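Side-chain contacts in 3-dehydroquinate dehydratase (Geobacillus kaustophilus, PDB 2YR1), which probably catalyses the cis-dehydration of 3-dehydroquinate to 3-dehydroshikimate through a Schiff-base intermediate, the third step of the chorismate pathway: residues 133-137 against 138-142; 156-159 against 160-163; 249-252 against 253-257. All coordinates share one frame; numbering follows the deposited sequence.

Interaction 1. Residues 133-137 against 138-142; sequences RMTEE and CSVWL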
loop_
_atom_site.group_PDB
_atom_site.type_symbol
_atom_site.label_atom_id
_atom_site.label_comp_id
_atom_site.label_asym_id
_atom_site.label_seq_id
_atom_site.Cartn_x
_atom_site.Cartn_y
_atom_site.Cartn_z
ATOM N N ARG A 133 -15.122 3.180 33.230
ATOM C CA ARG A 133 -15.224 2.292 34.373
ATOM C C ARG A 133 -16.241 1.197 34.148
ATOM O O ARG A 133 -16.076 0.068 34.595
ATOM C CB ARG A 133 -15.496 3.104 35.643
ATOM C CG ARG A 133 -14.234 3.881 36.073
ATOM C CD ARG A 133 -12.970 3.086 35.645
ATOM N NE ARG A 133 -11.705 3.797 35.820
ATOM C CZ ARG A 133 -10.599 3.522 35.127
ATOM N NH1 ARG A 133 -10.612 2.558 34.214
ATOM N NH2 ARG A 133 -9.483 4.205 35.346
ATOM N N MET A 134 -17.270 1.532 33.393
ATOM C CA MET A 134 -18.312 0.594 33.063
ATOM C C MET A 134 -17.673 -0.610 32.373
ATOM O O MET A 134 -18.020 -1.760 32.646
ATOM C CB MET A 134 -19.291 1.301 32.133
ATOM C CG MET A 134 -20.529 0.547 31.768
ATOM S SD MET A 134 -21.270 1.420 30.371
ATOM C CE MET A 134 -21.865 2.931 31.172
ATOM N N THR A 135 -16.712 -0.341 31.492
ATOM C CA THR A 135 -16.050 -1.409 30.749
ATOM C C THR A 135 -15.014 -2.165 31.561
ATOM O O THR A 135 -14.931 -3.392 31.486
ATOM C CB THR A 135 -15.378 -0.869 29.467
ATOM O OG1 THR A 135 -14.503 0.216 29.802
ATOM C CG2 THR A 135 -16.441 -0.375 28.479
ATOM N N GLU A 136 -14.232 -1.445 32.352
ATOM C CA GLU A 136 -13.213 -2.114 33.141
ATOM C C GLU A 136 -13.797 -3.134 34.126
ATOM O O GLU A 136 -13.233 -4.209 34.313
ATOM C CB GLU A 136 -12.347 -1.086 33.865
ATOM C CG GLU A 136 -11.055 -1.679 34.387
ATOM C CD GLU A 136 -9.879 -0.725 34.254
ATOM O OE1 GLU A 136 -9.921 0.364 34.866
ATOM O OE2 GLU A 136 -8.913 -1.063 33.531
ATOM N N GLU A 137 -14.938 -2.813 34.728
ATOM C CA GLU A 137 -15.579 -3.725 35.669
ATOM C C GLU A 137 -15.864 -5.093 35.058
ATOM O O GLU A 137 -15.673 -6.129 35.698
ATOM C CB GLU A 137 -16.914 -3.172 36.146
ATOM C CG GLU A 137 -16.893 -1.805 36.762
ATOM C CD GLU A 137 -18.169 -1.556 37.528
ATOM O OE1 GLU A 137 -19.252 -1.869 36.983
ATOM O OE2 GLU A 137 -18.093 -1.060 38.669
ATOM N N CYS A 138 -16.335 -5.091 33.816
ATOM C CA CYS A 138 -16.687 -6.334 33.145
ATOM C C CYS A 138 -15.567 -6.938 32.324
ATOM O O CYS A 138 -15.798 -7.861 31.532
ATOM C CB CYS A 138 -17.912 -6.105 32.266
ATOM S SG CYS A 138 -19.191 -5.143 33.114
ATOM N N SER A 139 -14.348 -6.438 32.532
ATOM C CA SER A 139 -13.188 -6.929 31.797
ATOM C C SER A 139 -13.439 -6.767 30.295
ATOM O O SER A 139 -13.160 -7.656 29.505
ATOM C CB SER A 139 -12.924 -8.403 32.126
ATOM O OG SER A 139 -12.792 -8.604 33.529
ATOM N N VAL A 140 -13.983 -5.624 29.916
ATOM C CA VAL A 140 -14.254 -5.339 28.511
ATOM C C VAL A 140 -13.257 -4.298 28.008
ATOM O O VAL A 140 -13.021 -3.292 28.660
ATOM C CB VAL A 140 -15.676 -4.774 28.307
ATOM C CG1 VAL A 140 -15.914 -4.516 26.838
ATOM C CG2 VAL A 140 -16.722 -5.750 28.851
ATOM N N TRP A 141 -12.676 -4.553 26.846
ATOM C CA TRP A 141 -11.714 -3.628 26.263
ATOM C C TRP A 141 -12.413 -2.400 25.722
ATOM O O TRP A 141 -13.540 -2.475 25.244
ATOM C CB TRP A 141 -10.933 -4.309 25.156
ATOM C CG TRP A 141 -10.148 -5.475 25.658
ATOM C CD1 TRP A 141 -10.502 -6.790 25.601
ATOM C CD2 TRP A 141 -8.856 -5.431 26.272
ATOM N NE1 TRP A 141 -9.503 -7.569 26.129
ATOM C CE2 TRP A 141 -8.481 -6.759 26.548
ATOM C CE3 TRP A 141 -7.978 -4.392 26.612
ATOM C CZ2 TRP A 141 -7.258 -7.083 27.150
ATOM C CZ3 TRP A 141 -6.762 -4.713 27.210
ATOM C CH2 TRP A 141 -6.415 -6.052 27.471
ATOM N N LEU A 142 -11.740 -1.260 25.808
ATOM C CA LEU A 142 -12.324 -0.026 25.339
ATOM C C LEU A 142 -11.607 0.547 24.135
ATOM O O LEU A 142 -10.409 0.842 24.186
ATOM C CB LEU A 142 -12.344 1.023 26.453
ATOM C CG LEU A 142 -12.969 2.360 26.031
ATOM C CD1 LEU A 142 -14.428 2.121 25.711
ATOM C CD2 LEU A 142 -12.822 3.399 27.132
#
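A Schellman motif closes helix 127-137, with Thr135 and Glu136 offering their carbonyls to Val140 and Ser139 in the turn that follows. The outer bond runs from Val140 N to Thr135 O, 2.9 Å long and fairly straight (N-H...O 163°). Inside it, Ser139 N bonds to Glu136 O at 3.1 Å, its donor well above the carbonyl plane. Ser139 is the C-prime residue, and its positive phi of 57° turns the chain out of the helix. A weak bond from Cys138 N also reaches Thr135 O, at 3.2 Å, so this one oxygen gathers two backbone donors.

The apolar part of the motif lies between the same two residues that form its outer bond. Thr135 CB and Val140 CB are 4.1 Å apart, and Val140 CG2 comes up beside the Thr135 carbonyl oxygen. With its hydroxyl between the backbone N and the carbonyl carbon (chi1 54°), Thr135 points OG1 back along the helix, where it hydrogen-bonds to the carbonyls of Arg132 and Val131. Thr135 OG1 also passes 4.1 Å from Leu142 CB, the two side chains crossing at about a right angle. Around the turn, Cys138 SG stands 3.6 Å from Met134 O, a buried oxygen that has no hydrogen-bond partner in the model.

The turn links helix 127-137 to strand 141-148 within a beta-alpha-beta unit of the TIM barrel. Met134 and Cys138 lean on the preceding helix, 99-112, whereas Val140 packs on strand 117-121. Leu142 then enters the barrel wall, its N bonded to the Asp171 carboxylate, while Trp141 turns to strand 8-10.

Interaction 2. Residues 156-159 against 160-163; sequences ETLL and ADMR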
loop_
_atom_site.group_PDB
_atom_site.type_symbol
_atom_site.label_atom_id
_atom_site.label_comp_id
_atom_site.label_asym_id
_atom_site.label_seq_id
_atom_site.Cartn_x
_atom_site.Cartn_y
_atom_site.Cartn_z
ATOM N N GLU A 156 -1.835 16.801 12.184
ATOM C CA GLU A 156 -1.808 17.223 13.595
ATOM C C GLU A 156 -3.104 16.890 14.345
ATOM O O GLU A 156 -3.089 16.503 15.509
ATOM C CB GLU A 156 -1.565 18.735 13.690
ATOM C CG GLU A 156 -0.847 19.151 14.967
ATOM C CD GLU A 156 -1.766 19.637 16.097
ATOM O OE1 GLU A 156 -2.762 18.935 16.420
ATOM O OE2 GLU A 156 -1.471 20.724 16.678
ATOM N N THR A 157 -4.231 17.081 13.678
ATOM C CA THR A 157 -5.537 16.819 14.280
ATOM C C THR A 157 -5.707 15.328 14.544
ATOM O O THR A 157 -6.184 14.927 15.604
ATOM C CB THR A 157 -6.646 17.321 13.350
ATOM O OG1 THR A 157 -6.350 18.670 12.980
ATOM C CG2 THR A 157 -7.998 17.300 14.033
ATOM N N LEU A 158 -5.295 14.507 13.579
ATOM C CA LEU A 158 -5.406 13.055 13.715
ATOM C C LEU A 158 -4.502 12.571 14.843
ATOM O O LEU A 158 -4.885 11.708 15.645
ATOM C CB LEU A 158 -5.032 12.380 12.383
ATOM C CG LEU A 158 -5.959 12.779 11.228
ATOM C CD1 LEU A 158 -5.568 12.049 9.950
ATOM C CD2 LEU A 158 -7.412 12.477 11.611
ATOM N N LEU A 159 -3.296 13.122 14.901
ATOM C CA LEU A 159 -2.364 12.739 15.955
ATOM C C LEU A 159 -2.936 13.142 17.333
ATOM O O LEU A 159 -2.899 12.353 18.272
ATOM C CB LEU A 159 -1.000 13.387 15.706
ATOM C CG LEU A 159 0.065 13.104 16.775
ATOM C CD1 LEU A 159 0.163 11.602 17.048
ATOM C CD2 LEU A 159 1.409 13.665 16.296
ATOM N N ALA A 160 -3.483 14.352 17.433
ATOM C CA ALA A 160 -4.076 14.830 18.678
ATOM C C ALA A 160 -5.254 13.950 19.114
ATOM O O ALA A 160 -5.376 13.612 20.296
ATOM C CB ALA A 160 -4.530 16.285 18.521
ATOM N N ASP A 161 -6.113 13.563 18.166
ATOM C CA ASP A 161 -7.246 12.686 18.482
ATOM C C ASP A 161 -6.801 11.393 19.140
ATOM O O ASP A 161 -7.369 10.966 20.138
ATOM C CB ASP A 161 -8.050 12.308 17.222
ATOM C CG ASP A 161 -8.878 13.455 16.683
ATOM O OD1 ASP A 161 -9.396 14.270 17.486
ATOM O OD2 ASP A 161 -9.031 13.528 15.446
ATOM N N MET A 162 -5.780 10.760 18.569
ATOM C CA MET A 162 -5.298 9.503 19.103
ATOM C C MET A 162 -4.595 9.695 20.448
ATOM O O MET A 162 -4.685 8.848 21.327
ATOM C CB MET A 162 -4.367 8.818 18.091
ATOM C CG MET A 162 -5.124 8.185 16.925
ATOM S SD MET A 162 -4.108 7.388 15.677
ATOM C CE MET A 162 -3.521 8.816 14.705
ATOM N N ARG A 163 -3.888 10.804 20.610
ATOM C CA ARG A 163 -3.216 11.036 21.879
ATOM C C ARG A 163 -4.264 11.185 22.975
ATOM O O ARG A 163 -4.106 10.644 24.061
ATOM C CB ARG A 163 -2.342 12.294 21.813
ATOM C CG ARG A 163 -1.109 12.140 20.938
ATOM C CD ARG A 163 0.068 12.895 21.531
ATOM N NE ARG A 163 -0.093 14.336 21.405
ATOM C CZ ARG A 163 0.307 15.217 22.320
ATOM N NH1 ARG A 163 0.891 14.798 23.435
ATOM N NH2 ARG A 163 0.125 16.515 22.120
#
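Leu158 and Met162 carry the tightly packed side of this helical turn. Met162 bends back at chi3 (-79°), which brings its methyl CE to 3.3 Å from Leu158 O, beside the carbonyl that already receives Met162 N at 3.2 Å. Both side chains are buried against helix 182-198 and strand 172-177. Next to them Asp161 lies alongside Thr157, pointing the same way. Asp161 OD2 comes 3.2 Å from Thr157 O, a meeting of two acceptors, but is satisfied by a hydrogen bond with Tyr148 OH.

Glu156 and Ala160 form the solvent side, where the bent glutamate chain lays Glu156 OE1 3.8 Å from Ala160 CB. Glu156 OE1 remains 6.8 Å from Arg163 NH2, too far for a salt bridge. At the border, Arg163 CG lies 3.2 Å from Leu159 O, but the side chains meet loosely, crossing obliquely with Leu159 CD1 4.1 Å from Arg163 CG.

A mainly apolar inner face, with Asp161 as a polar exception, and a more polar outer one give helix 155-167 an amphipathic character, as expected of an outer helix in a TIM-barrel beta-alpha-beta unit, here the one joining strands 141-148 and 172-177.

Interaction 3. Residues 249-252 against 253-257; sequences LSIL and QTYSR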
loop_
_atom_site.group_PDB
_atom_site.type_symbol
_atom_site.label_atom_id
_atom_site.label_comp_id
_atom_site.label_asym_id
_atom_site.label_seq_id
_atom_site.Cartn_x
_atom_site.Cartn_y
_atom_site.Cartn_z
ATOM N N LEU A 249 -2.735 -9.631 2.133
ATOM C CA LEU A 249 -1.960 -9.644 3.364
ATOM C C LEU A 249 -0.889 -10.703 3.332
ATOM O O LEU A 249 0.228 -10.458 3.770
ATOM C CB LEU A 249 -2.850 -9.891 4.580
ATOM C CG LEU A 249 -3.816 -8.769 4.958
ATOM C CD1 LEU A 249 -4.588 -9.179 6.222
ATOM C CD2 LEU A 249 -3.031 -7.480 5.194
ATOM N N SER A 250 -1.232 -11.887 2.833
ATOM C CA SER A 250 -0.280 -12.985 2.783
ATOM C C SER A 250 0.904 -12.642 1.880
ATOM O O SER A 250 2.057 -12.864 2.244
ATOM C CB SER A 250 -0.975 -14.259 2.311
ATOM O OG SER A 250 -1.978 -14.638 3.245
ATOM N N ILE A 251 0.616 -12.071 0.721
ATOM C CA ILE A 251 1.671 -11.689 -0.207
ATOM C C ILE A 251 2.491 -10.560 0.411
ATOM O O ILE A 251 3.708 -10.638 0.506
ATOM C CB ILE A 251 1.061 -11.233 -1.533
ATOM C CG1 ILE A 251 0.392 -12.438 -2.198
ATOM C CG2 ILE A 251 2.136 -10.596 -2.420
ATOM C CD1 ILE A 251 -0.474 -12.098 -3.368
ATOM N N LEU A 252 1.808 -9.524 0.869
ATOM C CA LEU A 252 2.488 -8.396 1.474
ATOM C C LEU A 252 3.346 -8.860 2.647
ATOM O O LEU A 252 4.459 -8.386 2.817
ATOM C CB LEU A 252 1.459 -7.360 1.941
ATOM C CG LEU A 252 1.932 -5.933 2.209
ATOM C CD1 LEU A 252 2.720 -5.392 1.000
ATOM C CD2 LEU A 252 0.701 -5.065 2.505
ATOM N N GLN A 253 2.832 -9.805 3.436
ATOM C CA GLN A 253 3.560 -10.290 4.595
ATOM C C GLN A 253 4.809 -11.093 4.292
ATOM O O GLN A 253 5.843 -10.901 4.943
ATOM C CB GLN A 253 2.635 -11.098 5.504
ATOM C CG GLN A 253 1.734 -10.206 6.331
ATOM C CD GLN A 253 1.006 -10.944 7.418
ATOM O OE1 GLN A 253 0.025 -11.647 7.166
ATOM N NE2 GLN A 253 1.485 -10.794 8.649
ATOM N N THR A 254 4.738 -11.987 3.313
ATOM C CA THR A 254 5.912 -12.776 2.992
ATOM C C THR A 254 7.001 -11.866 2.434
ATOM O O THR A 254 8.156 -11.954 2.827
ATOM C CB THR A 254 5.596 -13.875 1.963
ATOM O OG1 THR A 254 5.474 -13.292 0.665
ATOM C CG2 THR A 254 4.303 -14.565 2.309
ATOM N N TYR A 255 6.614 -10.954 1.553
ATOM C CA TYR A 255 7.566 -10.049 0.922
ATOM C C TYR A 255 8.050 -8.806 1.679
ATOM O O TYR A 255 9.051 -8.217 1.302
ATOM C CB TYR A 255 7.004 -9.649 -0.444
ATOM C CG TYR A 255 6.948 -10.831 -1.381
ATOM C CD1 TYR A 255 8.122 -11.423 -1.848
ATOM C CD2 TYR A 255 5.736 -11.412 -1.733
ATOM C CE1 TYR A 255 8.087 -12.563 -2.631
ATOM C CE2 TYR A 255 5.688 -12.556 -2.520
ATOM C CZ TYR A 255 6.867 -13.123 -2.964
ATOM O OH TYR A 255 6.829 -14.251 -3.755
ATOM N N SER A 256 7.349 -8.396 2.731
ATOM C CA SER A 256 7.756 -7.209 3.491
ATOM C C SER A 256 8.837 -7.559 4.503
ATOM O O SER A 256 9.492 -6.676 5.062
ATOM C CB SER A 256 6.561 -6.597 4.235
ATOM O OG SER A 256 5.651 -5.996 3.335
ATOM N N ARG A 257 9.022 -8.854 4.727
ATOM C CA ARG A 257 10.023 -9.324 5.673
ATOM C C ARG A 257 10.459 -10.755 5.368
ATOM O O ARG A 257 11.669 -11.040 5.510
ATOM C CB ARG A 257 9.481 -9.239 7.103
ATOM C CG ARG A 257 10.435 -9.780 8.160
ATOM C CD ARG A 257 11.811 -9.115 8.090
ATOM N NE ARG A 257 12.718 -9.694 9.075
ATOM C CZ ARG A 257 12.650 -9.454 10.379
ATOM N NH1 ARG A 257 11.722 -8.627 10.854
ATOM N NH2 ARG A 257 13.490 -10.069 11.212
ATOM O OXT ARG A 257 9.588 -11.578 5.005
#
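Leu249 meets Gln253 one helical turn on: Gln253 N bonds to Leu249 O at 2.7 Å, and Gln253 CG comes within 3.0 Å of that same Leu249 O. From there the extended glutamine chain brings OE1 back toward Leu249 CB, while the side chain packs on Pro20 and Trp220, with NE2 in a weak hydrogen bond to Glu19. An alanine here would keep the backbone bond but would probably leave Leu249 O less covered, Glu19 without this partner and a gap beside Trp220.

Ser250 takes Thr254 N on its carbonyl, though the exact place of that oxygen is less sure, and turns its own hydroxyl back to Arg246 O. Ile251 O accepts two donors. Tyr255 N approaches Ile251 O at 3.1 Å almost in line with the C=O bond, and Thr254 OG1 joins at 3.2 Å, tilted 20° from the carbonyl plane; chi1 of 76° swings that hydroxyl back toward the preceding turn. The Tyr255 ring presents its edge here, CD2 lying 3.1 Å from Ile251 O and 3.8 Å from Ile251 CG2. This is the end of the last helix of the chain, 242-256, and it lies in the dimer interface: Ile251 packs on Val248 of the second subunit, and Tyr255 OH hydrogen-bonds to Asp244 of that subunit.

Leu252 O is also held twice, by Ser256 OG at 2.7 Å and weakly by Ser256 N. Leu252 CD1 comes 3.8 Å from Ser256 OG, while the leucine side chain packs on Leu217 of the second subunit and Ser256 on Ala213 of that subunit.

Interactions 1 and 2 belong to successive beta-alpha-beta units that share strand 141-148: the first leads into that strand from a helix end, the second lies within the helix that follows it. Their centres are 24 Å apart and they do not touch. Both are partly buried, with mostly apolar groups facing the barrel and most of the charged ones at the surface, and neither meets the second subunit. Interaction 3 is also partly buried, but partly against the second subunit. Regular backbone bonding dominates 156-163, a Schellman motif, with one residue of positive phi, ends the helix in 133-142, and hydroxyls add their own bonds to carbonyls in 249-257.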